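Local coordinates for ornithine carbamoyltransferase, mitochondrial (Coccidioides immitis, PDB 3SDS) that catalyses transfer of the carbamoyl group from carbamoyl phosphate to L-ornithine, giving L-citrulline and phosphate in arginine biosynthesis, at the interface of chains A and B. Sequence-based numbering; all coordinates share one arbitrary frame. Chains: chain A/B, Ornithine carbamoyltransferase, mitochondrial.

The interface of chains A and B. Residues chain A 79, 82, 308, 328, 331-332; chain B 109, 114, 116-117, 120-121.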
# COMPACT_ATOMS: atom_id res chain seq x y z
N ARG A 79 3.62 -7.12 -12.14
CA ARG A 79 4.75 -6.59 -12.87
C ARG A 79 4.61 -5.08 -13.12
O ARG A 79 5.54 -4.31 -12.81
CB ARG A 79 4.98 -7.36 -14.18
CG ARG A 79 6.32 -7.03 -14.87
CD ARG A 79 7.13 -8.30 -15.18
NE ARG A 79 7.42 -9.04 -13.94
CZ ARG A 79 7.86 -10.30 -13.89
NH1 ARG A 79 8.07 -10.88 -12.71
NH2 ARG A 79 8.07 -10.99 -15.00
N VAL A 82 5.04 -3.01 -9.88
CA VAL A 82 6.41 -2.91 -9.39
C VAL A 82 7.17 -1.71 -9.98
O VAL A 82 7.81 -0.98 -9.25
CB VAL A 82 7.22 -4.21 -9.59
CG1 VAL A 82 8.64 -4.05 -9.04
CG2 VAL A 82 6.51 -5.39 -8.94
N LEU A 308 7.13 -10.76 -21.04
CA LEU A 308 6.88 -11.43 -19.74
C LEU A 308 5.46 -11.23 -19.17
O LEU A 308 4.81 -10.22 -19.46
CB LEU A 308 7.92 -11.02 -18.69
CG LEU A 308 9.39 -11.21 -19.05
CD1 LEU A 308 10.22 -10.94 -17.84
CD2 LEU A 308 9.67 -12.62 -19.59
N PHE A 328 15.53 -9.88 -19.79
CA PHE A 328 15.66 -9.24 -18.47
C PHE A 328 15.99 -7.73 -18.54
O PHE A 328 15.36 -6.91 -17.84
CB PHE A 328 16.64 -10.02 -17.58
CG PHE A 328 16.25 -11.46 -17.37
CD1 PHE A 328 15.15 -11.79 -16.57
CD2 PHE A 328 16.96 -12.49 -17.99
CE1 PHE A 328 14.76 -13.12 -16.37
CE2 PHE A 328 16.58 -13.83 -17.82
CZ PHE A 328 15.48 -14.14 -17.00
N ALA A 331 12.72 -6.14 -19.31
CA ALA A 331 11.86 -6.09 -18.12
C ALA A 331 12.20 -4.89 -17.21
O ALA A 331 11.31 -4.16 -16.79
CB ALA A 331 11.91 -7.41 -17.36
N GLU A 332 13.49 -4.71 -16.92
CA GLU A 332 14.01 -3.58 -16.14
C GLU A 332 13.78 -2.21 -16.81
O GLU A 332 13.57 -1.20 -16.11
CB GLU A 332 15.50 -3.75 -15.83
CG GLU A 332 16.16 -2.53 -15.15
CD GLU A 332 17.67 -2.57 -15.09
OE1 GLU A 332 18.28 -3.66 -15.17
OE2 GLU A 332 18.26 -1.48 -14.95
N GLU B 109 4.90 -18.37 -13.35
CA GLU B 109 6.21 -17.89 -13.82
C GLU B 109 7.32 -18.52 -12.95
O GLU B 109 7.22 -18.56 -11.72
CB GLU B 109 6.26 -16.35 -13.74
CG GLU B 109 7.54 -15.68 -14.24
CD GLU B 109 7.68 -14.22 -13.79
OE1 GLU B 109 6.96 -13.77 -12.88
OE2 GLU B 109 8.52 -13.50 -14.37
N THR B 114 11.12 -14.37 -11.68
CA THR B 114 10.61 -13.47 -10.65
C THR B 114 11.73 -12.81 -9.84
O THR B 114 11.75 -11.59 -9.64
CB THR B 114 9.66 -14.25 -9.74
OG1 THR B 114 8.49 -14.58 -10.48
CG2 THR B 114 9.27 -13.44 -8.51
N VAL B 116 15.08 -12.49 -10.67
CA VAL B 116 15.97 -11.59 -11.40
C VAL B 116 15.28 -10.25 -11.64
O VAL B 116 15.87 -9.19 -11.37
CB VAL B 116 16.48 -12.21 -12.72
CG1 VAL B 116 16.96 -11.11 -13.70
CG2 VAL B 116 17.58 -13.22 -12.46
N VAL B 117 14.02 -10.32 -12.10
CA VAL B 117 13.20 -9.16 -12.48
C VAL B 117 12.86 -8.18 -11.34
O VAL B 117 13.09 -6.98 -11.47
CB VAL B 117 11.90 -9.61 -13.20
CG1 VAL B 117 10.99 -8.42 -13.54
CG2 VAL B 117 12.25 -10.37 -14.47
N SER B 120 15.90 -6.33 -9.81
CA SER B 120 16.53 -5.33 -10.65
C SER B 120 15.89 -3.93 -10.56
O SER B 120 16.46 -2.94 -11.04
CB SER B 120 16.67 -5.83 -12.10
OG SER B 120 15.42 -5.95 -12.76
N MET B 121 14.71 -3.85 -9.92
CA MET B 121 13.95 -2.58 -9.79
C MET B 121 13.69 -2.18 -8.33
O MET B 121 12.92 -1.26 -8.07
CB MET B 121 12.63 -2.59 -10.62
CG MET B 121 12.77 -2.91 -12.13
SD MET B 121 11.20 -2.90 -13.10
CE MET B 121 10.42 -4.45 -12.70
O HOH W 1 15.57 -7.72 -15.29
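Within the ornithine carbamoyltransferase homotrimer, helix 111-119 of one subunit, with the loop residues around it, fits between helices 78-90 and 327-347 of its neighbour, a homomeric interface; the centre of this contact lies about 8 Å from A:Cys307, the active-site residue. B:Val117 is the centre of the packed part and buries 66 Å². With CG1 anti to the backbone N (chi1 177°), that methyl lies over the middle of the A:Arg79 guanidinium, 3.7 Å from CZ, while CG2 lies against both A:Phe328 and A:Leu308. CG2 meets the aromatic ring at its edge, in plane, 3.8 Å from CD1, and touches the A:Leu308 CD1 methyl tip to tip. B:Val116 crosses the same phenylalanine roughly at a right angle, its CG1 3.5 Å from A:Phe328 CD1. A:Ala331 CB adds a small apolar contact to B:Val117.

A:Arg79 leaves its helix with CG anti to the backbone N, then bends at chi2 and chi3 to bring the guanidinium tip to tip with the extended side chain of B:Glu109. NH2 donates to carboxylate OE2 at 2.6 Å in a salt bridge, nearly within the guanidinium plane but from above the carboxylate plane; the two planes are 56° apart, so the pair is not a flat, two-pronged one. NH1 adds weak bonds to both carboxylate oxygens, and B:Thr114 OG1 donates weakly to OE1, steadying the acid from its own chain. Because A:Arg79 belongs to the predicted carbamoyl phosphate site, the neighbouring subunit probably helps to fix both its position and its charge.

Toward B:Ser120 and B:Met121 the fit loosens. B:Met121 bends at chi3, and its CE reaches A:Val82 CG1 only at 4.1 Å; the A:Glu332 chain runs past B:Ser120 without a direct hydrogen bond. Here water 1 spans the subunits, 2.7 Å from the A:Phe328 carbonyl O and 3.1 Å from B:Ser120 OG, the hydroxyl that also donates to B:Val117 O.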